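Local coordinates for protein phosphatidylserine synthase (Haemophilus influenzae, PDB 3HSI) that is a phosphatidylserine synthase, an enzyme of the phospholipase D superfamily, at residues K86-W91 and N189-Y194; H92-N97 and Y202-T207. One frame throughout, in Å; residues are numbered along the deposited sequence.

Contact 1: residues K86-W91 and N189-Y194; sequences KVLIDW and NFINDY
Leu88, on strand 84-90, and Ile191, on helix 181-195, make the apolar part of this contact. Both side chains leave the backbone toward the other segment and run past each other in opposite directions, so that they meet flank to flank. The touching branch of Ile191 is its gamma methyl: CG2 lies 3.9 Å from Leu88 CD2 and 4.1 Å from Leu88 CD1, and thus faces both ends of the leucine fork. The first torsion of Ile191 (chi1 -71°) sets CG1 anti to the carbonyl carbon, beside the backbone N, while CG2 is the branch turned to Leu88; the side chain also packs on Tyr54 and Thr56 of the neighbouring strand 52-56. Leu88 is further covered by Leu195, one turn after Ile191, and by Leu196.

At the more open border, Lys86 extends from the strand and Asn192 from the helix toward each other, but Lys86 NZ stays 4.3 Å from Asn192 OD1, too far for a hydrogen bond. The ammonium forms a salt bridge with Asp84, and Asn192 ND2 is bonded to the carbonyl oxygen of Val188. Both side chains also reach Tyr54 OH, Lys86 only weakly. The chemistry is therefore that of a helix laid on a sheet by methyl-to-methyl packing, with the two polar ends linked indirectly through the tyrosine hydroxyl.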
loop_
_atom_site.group_PDB
_atom_site.type_symbol
_atom_site.label_atom_id
_atom_site.label_comp_id
_atom_site.label_asym_id
_atom_site.label_seq_id
_atom_site.Cartn_x
_atom_site.Cartn_y
_atom_site.Cartn_z
ATOM N N LYS C 86 -18.962 24.522 5.155
ATOM C CA LYS C 86 -17.758 23.696 5.331
ATOM C C LYS C 86 -17.474 22.984 4.040
ATOM O O LYS C 86 -18.364 22.356 3.484
ATOM C CB LYS C 86 -17.914 22.681 6.479
ATOM C CG LYS C 86 -18.268 23.361 7.802
ATOM C CD LYS C 86 -17.394 22.933 8.957
ATOM C CE LYS C 86 -17.648 23.804 10.183
ATOM N NZ LYS C 86 -19.034 23.594 10.712
ATOM N N VAL C 87 -16.262 23.150 3.529
ATOM C CA VAL C 87 -15.850 22.485 2.289
ATOM C C VAL C 87 -14.661 21.609 2.643
ATOM O O VAL C 87 -13.604 22.114 3.077
ATOM C CB VAL C 87 -15.499 23.512 1.144
ATOM C CG1 VAL C 87 -15.047 22.805 -0.124
ATOM C CG2 VAL C 87 -16.736 24.440 0.851
ATOM N N LEU C 88 -14.833 20.298 2.488
ATOM C CA LEU C 88 -13.722 19.356 2.760
ATOM C C LEU C 88 -13.158 18.816 1.440
ATOM O O LEU C 88 -13.900 18.282 0.624
ATOM C CB LEU C 88 -14.170 18.206 3.682
ATOM C CG LEU C 88 -14.393 18.466 5.178
ATOM C CD1 LEU C 88 -15.504 19.511 5.419
ATOM C CD2 LEU C 88 -14.703 17.169 5.961
ATOM N N ILE C 89 -11.860 19.001 1.220
ATOM C CA ILE C 89 -11.212 18.458 0.029
ATOM C C ILE C 89 -9.983 17.700 0.477
ATOM O O ILE C 89 -9.547 17.827 1.624
ATOM C CB ILE C 89 -10.840 19.551 -1.065
ATOM C CG1 ILE C 89 -9.970 20.714 -0.503
ATOM C CG2 ILE C 89 -12.081 20.016 -1.816
ATOM C CD1 ILE C 89 -10.731 21.921 0.100
ATOM N N ASP C 90 -9.420 16.914 -0.420
ATOM C CA ASP C 90 -8.256 16.130 -0.070
ATOM C C ASP C 90 -7.109 17.106 0.266
ATOM O O ASP C 90 -6.874 18.081 -0.454
ATOM C CB ASP C 90 -7.882 15.187 -1.208
ATOM C CG ASP C 90 -6.745 14.283 -0.832
ATOM O OD1 ASP C 90 -7.037 13.224 -0.227
ATOM O OD2 ASP C 90 -5.560 14.657 -1.096
ATOM N N TRP C 91 -6.440 16.835 1.377
ATOM C CA TRP C 91 -5.323 17.621 1.865
ATOM C C TRP C 91 -4.125 17.668 0.887
ATOM O O TRP C 91 -3.658 18.754 0.585
ATOM C CB TRP C 91 -4.902 17.069 3.202
ATOM C CG TRP C 91 -3.563 17.482 3.698
ATOM C CD1 TRP C 91 -2.370 16.782 3.568
ATOM C CD2 TRP C 91 -3.260 18.654 4.458
ATOM N NE1 TRP C 91 -1.359 17.466 4.193
ATOM C CE2 TRP C 91 -1.869 18.611 4.750
ATOM C CE3 TRP C 91 -4.023 19.732 4.926
ATOM C CZ2 TRP C 91 -1.220 19.625 5.485
ATOM C CZ3 TRP C 91 -3.379 20.750 5.670
ATOM C CH2 TRP C 91 -1.986 20.677 5.935
ATOM N N ASN C 189 -23.959 15.023 9.786
ATOM C CA ASN C 189 -23.514 14.412 11.032
ATOM C C ASN C 189 -22.226 13.585 10.855
ATOM O O ASN C 189 -21.307 13.670 11.676
ATOM C CB ASN C 189 -24.617 13.589 11.671
ATOM C CG ASN C 189 -25.663 14.453 12.347
ATOM O OD1 ASN C 189 -25.426 15.613 12.658
ATOM N ND2 ASN C 189 -26.819 13.875 12.607
ATOM N N PHE C 190 -22.157 12.832 9.766
ATOM C CA PHE C 190 -20.966 12.018 9.454
ATOM C C PHE C 190 -19.752 12.918 9.300
ATOM O O PHE C 190 -18.654 12.645 9.826
ATOM C CB PHE C 190 -21.191 11.181 8.169
ATOM C CG PHE C 190 -19.997 10.353 7.777
ATOM C CD1 PHE C 190 -19.694 9.182 8.455
ATOM C CD2 PHE C 190 -19.128 10.785 6.782
ATOM C CE1 PHE C 190 -18.553 8.431 8.116
ATOM C CE2 PHE C 190 -17.973 10.029 6.440
ATOM C CZ PHE C 190 -17.698 8.866 7.101
ATOM N N ILE C 191 -19.966 14.014 8.580
ATOM C CA ILE C 191 -18.913 14.963 8.293
ATOM C C ILE C 191 -18.407 15.565 9.590
ATOM O O ILE C 191 -17.202 15.536 9.847
ATOM C CB ILE C 191 -19.382 16.052 7.309
ATOM C CG1 ILE C 191 -19.549 15.418 5.906
ATOM C CG2 ILE C 191 -18.406 17.225 7.281
ATOM C CD1 ILE C 191 -20.280 16.321 4.957
ATOM N N ASN C 192 -19.328 16.077 10.409
ATOM C CA ASN C 192 -18.951 16.682 11.670
ATOM C C ASN C 192 -18.351 15.667 12.629
ATOM O O ASN C 192 -17.297 15.929 13.190
ATOM C CB ASN C 192 -20.142 17.355 12.354
ATOM C CG ASN C 192 -20.349 18.772 11.901
ATOM O OD1 ASN C 192 -19.659 19.677 12.359
ATOM N ND2 ASN C 192 -21.327 18.986 11.028
ATOM N N ASP C 193 -19.019 14.521 12.792
ATOM C CA ASP C 193 -18.643 13.497 13.767
ATOM C C ASP C 193 -17.421 12.709 13.378
ATOM O O ASP C 193 -16.637 12.367 14.254
ATOM C CB ASP C 193 -19.781 12.489 14.015
ATOM C CG ASP C 193 -20.990 13.114 14.684
ATOM O OD1 ASP C 193 -20.964 14.323 15.024
ATOM O OD2 ASP C 193 -21.995 12.399 14.875
ATOM N N TYR C 194 -17.268 12.389 12.092
ATOM C CA TYR C 194 -16.174 11.512 11.668
ATOM C C TYR C 194 -15.096 12.134 10.770
ATOM O O TYR C 194 -13.908 11.928 11.007
ATOM C CB TYR C 194 -16.725 10.239 11.025
ATOM C CG TYR C 194 -17.388 9.335 12.037
ATOM C CD1 TYR C 194 -16.616 8.655 12.991
ATOM C CD2 TYR C 194 -18.771 9.178 12.062
ATOM C CE1 TYR C 194 -17.198 7.858 13.952
ATOM C CE2 TYR C 194 -19.385 8.345 13.029
ATOM C CZ TYR C 194 -18.583 7.707 13.972
ATOM O OH TYR C 194 -19.137 6.897 14.920
#

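Contact 2: residues H92-N97 and Y202-T207; sequences HRAQRN and YPLDVT
Ala94 and Leu204 mark the closest backbone approach of the two segments, with 7.9 Å between their CA atoms, a separation that leaves the contact to side chains. Residues 92-94 have helical backbone angles, and Gln95 N closes the turn on His92 O at 3.1 Å. On the other side, the short strand 202-203 gives way at Leu204 to a loop.

Leu204 bridges the two segments, presenting one methyl to each of two neighbours. CD1 abuts Ala94 CB at 3.5 Å, a close methyl contact, and both residues also rest on Ile89 of strand 84-90. CD2 instead meets the side chain of Gln95, 3.7 Å from its CD. The first torsion of Leu204 (chi1 -70°) puts CG anti to the carbonyl carbon, which carries the fork out from the loop toward the turn. Gln95 is extended beyond CG, and its chain crosses that of the leucine at a slant, laying the carbon of the amide group against the methyl; Ala108 and Arg209 border the same side chain.

The backbones are fixed by other parts of the chain. Ala94 shares a main-chain hydrogen bond with Ala108 at the start of helix 107-118, and Leu204 one with Phe127 of strand 127-130. Asp205 bonds through OD2 to the backbone N of Met126 and Phe127, and its OD1 forms a salt bridge with Arg115. The arrangement is that of an alpha/beta fold at the C-terminal end of a sheet strand, where the turn leaving strand 84-90 packs against Leu204, the first residue after the short strand 202-203, which pairs antiparallel with strand 127-130.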
loop_
_atom_site.group_PDB
_atom_site.type_symbol
_atom_site.label_atom_id
_atom_site.label_comp_id
_atom_site.label_asym_id
_atom_site.label_seq_id
_atom_site.Cartn_x
_atom_site.Cartn_y
_atom_site.Cartn_z
ATOM N N HIS C 92 -3.652 16.513 0.399
ATOM C CA HIS C 92 -2.494 16.469 -0.522
ATOM C C HIS C 92 -2.823 17.100 -1.895
ATOM O O HIS C 92 -2.059 17.891 -2.444
ATOM C CB HIS C 92 -2.034 15.031 -0.756
ATOM C CG HIS C 92 -1.698 14.282 0.491
ATOM N ND1 HIS C 92 -0.533 14.504 1.202
ATOM C CD2 HIS C 92 -2.354 13.289 1.136
ATOM C CE1 HIS C 92 -0.496 13.691 2.242
ATOM N NE2 HIS C 92 -1.589 12.947 2.229
ATOM N N ARG C 93 -3.986 16.764 -2.432
ATOM C CA ARG C 93 -4.381 17.249 -3.743
ATOM C C ARG C 93 -4.479 18.769 -3.767
ATOM O O ARG C 93 -4.091 19.402 -4.758
ATOM C CB ARG C 93 -5.670 16.553 -4.223
ATOM C CG ARG C 93 -6.189 17.005 -5.577
ATOM C CD ARG C 93 -5.175 16.769 -6.715
ATOM N NE ARG C 93 -5.744 17.240 -7.978
ATOM C CZ ARG C 93 -5.815 18.523 -8.340
ATOM N NH1 ARG C 93 -5.327 19.486 -7.540
ATOM N NH2 ARG C 93 -6.366 18.850 -9.507
ATOM N N ALA C 94 -4.930 19.356 -2.666
ATOM C CA ALA C 94 -5.085 20.820 -2.589
ATOM C C ALA C 94 -3.763 21.610 -2.539
ATOM O O ALA C 94 -3.764 22.822 -2.726
ATOM C CB ALA C 94 -5.984 21.207 -1.395
ATOM N N GLN C 95 -2.647 20.919 -2.293
ATOM C CA GLN C 95 -1.389 21.592 -2.052
ATOM C C GLN C 95 -0.292 21.211 -3.041
ATOM O O GLN C 95 0.879 21.342 -2.754
ATOM C CB GLN C 95 -0.934 21.359 -0.611
ATOM C CG GLN C 95 -1.918 21.934 0.393
ATOM C CD GLN C 95 -1.525 21.672 1.821
ATOM O OE1 GLN C 95 -1.828 20.613 2.382
ATOM N NE2 GLN C 95 -0.875 22.650 2.438
ATOM N N ARG C 96 -0.679 20.756 -4.211
ATOM C CA ARG C 96 0.291 20.536 -5.268
ATOM C C ARG C 96 -0.308 21.001 -6.578
ATOM O O ARG C 96 -1.510 21.165 -6.673
ATOM C CB ARG C 96 0.683 19.065 -5.343
ATOM C CG ARG C 96 -0.403 18.157 -5.890
ATOM C CD ARG C 96 0.101 16.730 -5.965
ATOM N NE ARG C 96 -0.966 15.754 -6.184
ATOM C CZ ARG C 96 -1.549 15.512 -7.356
ATOM N NH1 ARG C 96 -1.206 16.195 -8.439
ATOM N NH2 ARG C 96 -2.495 14.593 -7.439
ATOM N N ASN C 97 0.552 21.231 -7.562
ATOM C CA ASN C 97 0.141 21.446 -8.966
ATOM C C ASN C 97 -0.059 20.136 -9.721
ATOM O O ASN C 97 0.152 19.056 -9.171
ATOM C CB ASN C 97 1.194 22.286 -9.678
ATOM C CG ASN C 97 1.388 23.613 -9.021
ATOM O OD1 ASN C 97 0.412 24.324 -8.753
ATOM N ND2 ASN C 97 2.640 23.959 -8.730
ATOM N N TYR C 202 -6.990 20.183 8.732
ATOM C CA TYR C 202 -6.583 21.578 8.877
ATOM C C TYR C 202 -7.212 22.468 7.834
ATOM O O TYR C 202 -7.428 22.015 6.702
ATOM C CB TYR C 202 -5.067 21.706 8.778
ATOM C CG TYR C 202 -4.383 21.110 9.977
ATOM C CD1 TYR C 202 -4.082 21.903 11.077
ATOM C CD2 TYR C 202 -4.083 19.739 10.033
ATOM C CE1 TYR C 202 -3.490 21.356 12.201
ATOM C CE2 TYR C 202 -3.495 19.189 11.155
ATOM C CZ TYR C 202 -3.194 20.004 12.226
ATOM O OH TYR C 202 -2.592 19.499 13.353
ATOM N N PRO C 203 -7.510 23.732 8.208
ATOM C CA PRO C 203 -8.031 24.697 7.246
ATOM C C PRO C 203 -6.977 24.952 6.176
ATOM O O PRO C 203 -5.797 25.074 6.490
ATOM C CB PRO C 203 -8.259 25.973 8.086
ATOM C CG PRO C 203 -7.431 25.795 9.304
ATOM C CD PRO C 203 -7.341 24.325 9.551
ATOM N N LEU C 204 -7.398 24.962 4.921
ATOM C CA LEU C 204 -6.503 25.241 3.822
ATOM C C LEU C 204 -6.539 26.703 3.397
ATOM O O LEU C 204 -5.706 27.126 2.591
ATOM C CB LEU C 204 -6.849 24.352 2.632
ATOM C CG LEU C 204 -6.521 22.871 2.819
ATOM C CD1 LEU C 204 -7.249 22.086 1.777
ATOM C CD2 LEU C 204 -5.017 22.566 2.810
ATOM N N ASP C 205 -7.488 27.470 3.933
ATOM C CA ASP C 205 -7.619 28.856 3.551
ATOM C C ASP C 205 -6.918 29.807 4.534
ATOM O O ASP C 205 -7.332 30.933 4.685
ATOM C CB ASP C 205 -9.099 29.239 3.359
ATOM C CG ASP C 205 -9.968 28.901 4.578
ATOM O OD1 ASP C 205 -9.424 28.552 5.658
ATOM O OD2 ASP C 205 -11.211 29.015 4.456
ATOM N N VAL C 206 -5.882 29.325 5.209
ATOM C CA VAL C 206 -5.005 30.186 5.997
ATOM C C VAL C 206 -3.567 29.983 5.572
ATOM O O VAL C 206 -3.209 28.923 5.056
ATOM C CB VAL C 206 -5.083 29.926 7.554
ATOM C CG1 VAL C 206 -6.448 30.286 8.119
ATOM C CG2 VAL C 206 -4.695 28.491 7.914
ATOM N N THR C 207 -2.733 30.979 5.872
ATOM C CA THR C 207 -1.337 30.997 5.435
ATOM C C THR C 207 -0.491 30.020 6.237
ATOM O O THR C 207 0.428 29.394 5.704
ATOM C CB THR C 207 -0.721 32.428 5.522
ATOM O OG1 THR C 207 -0.898 32.948 6.845
ATOM C CG2 THR C 207 -1.398 33.373 4.554
#

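Contacts 1 and 2 have centres about 15 Å apart and reach the same mixed sheet. Residues 86-91 lead straight into 92-97 at the C-terminal end of strand 84-90, while helix 181-195 precedes strand 202-203, so the two pairs alternate along the chain. They also touch: Ile89 CG1 packs on Leu204 CD1 at 3.8 Å and on Ala94 CB at 4.1 Å, whereas Trp91 CE3 lies 3.7 Å from Leu204 CD2. Strand alternation turns neighbouring side chains to opposite faces of the sheet, Leu88 toward helix 181-195 and Ile89 toward Ala94 and Leu204. The phospholipase D active-site motif covers roughly residues 137-163; Asp90 OD1 bonds to the backbone N of Leu141 within it.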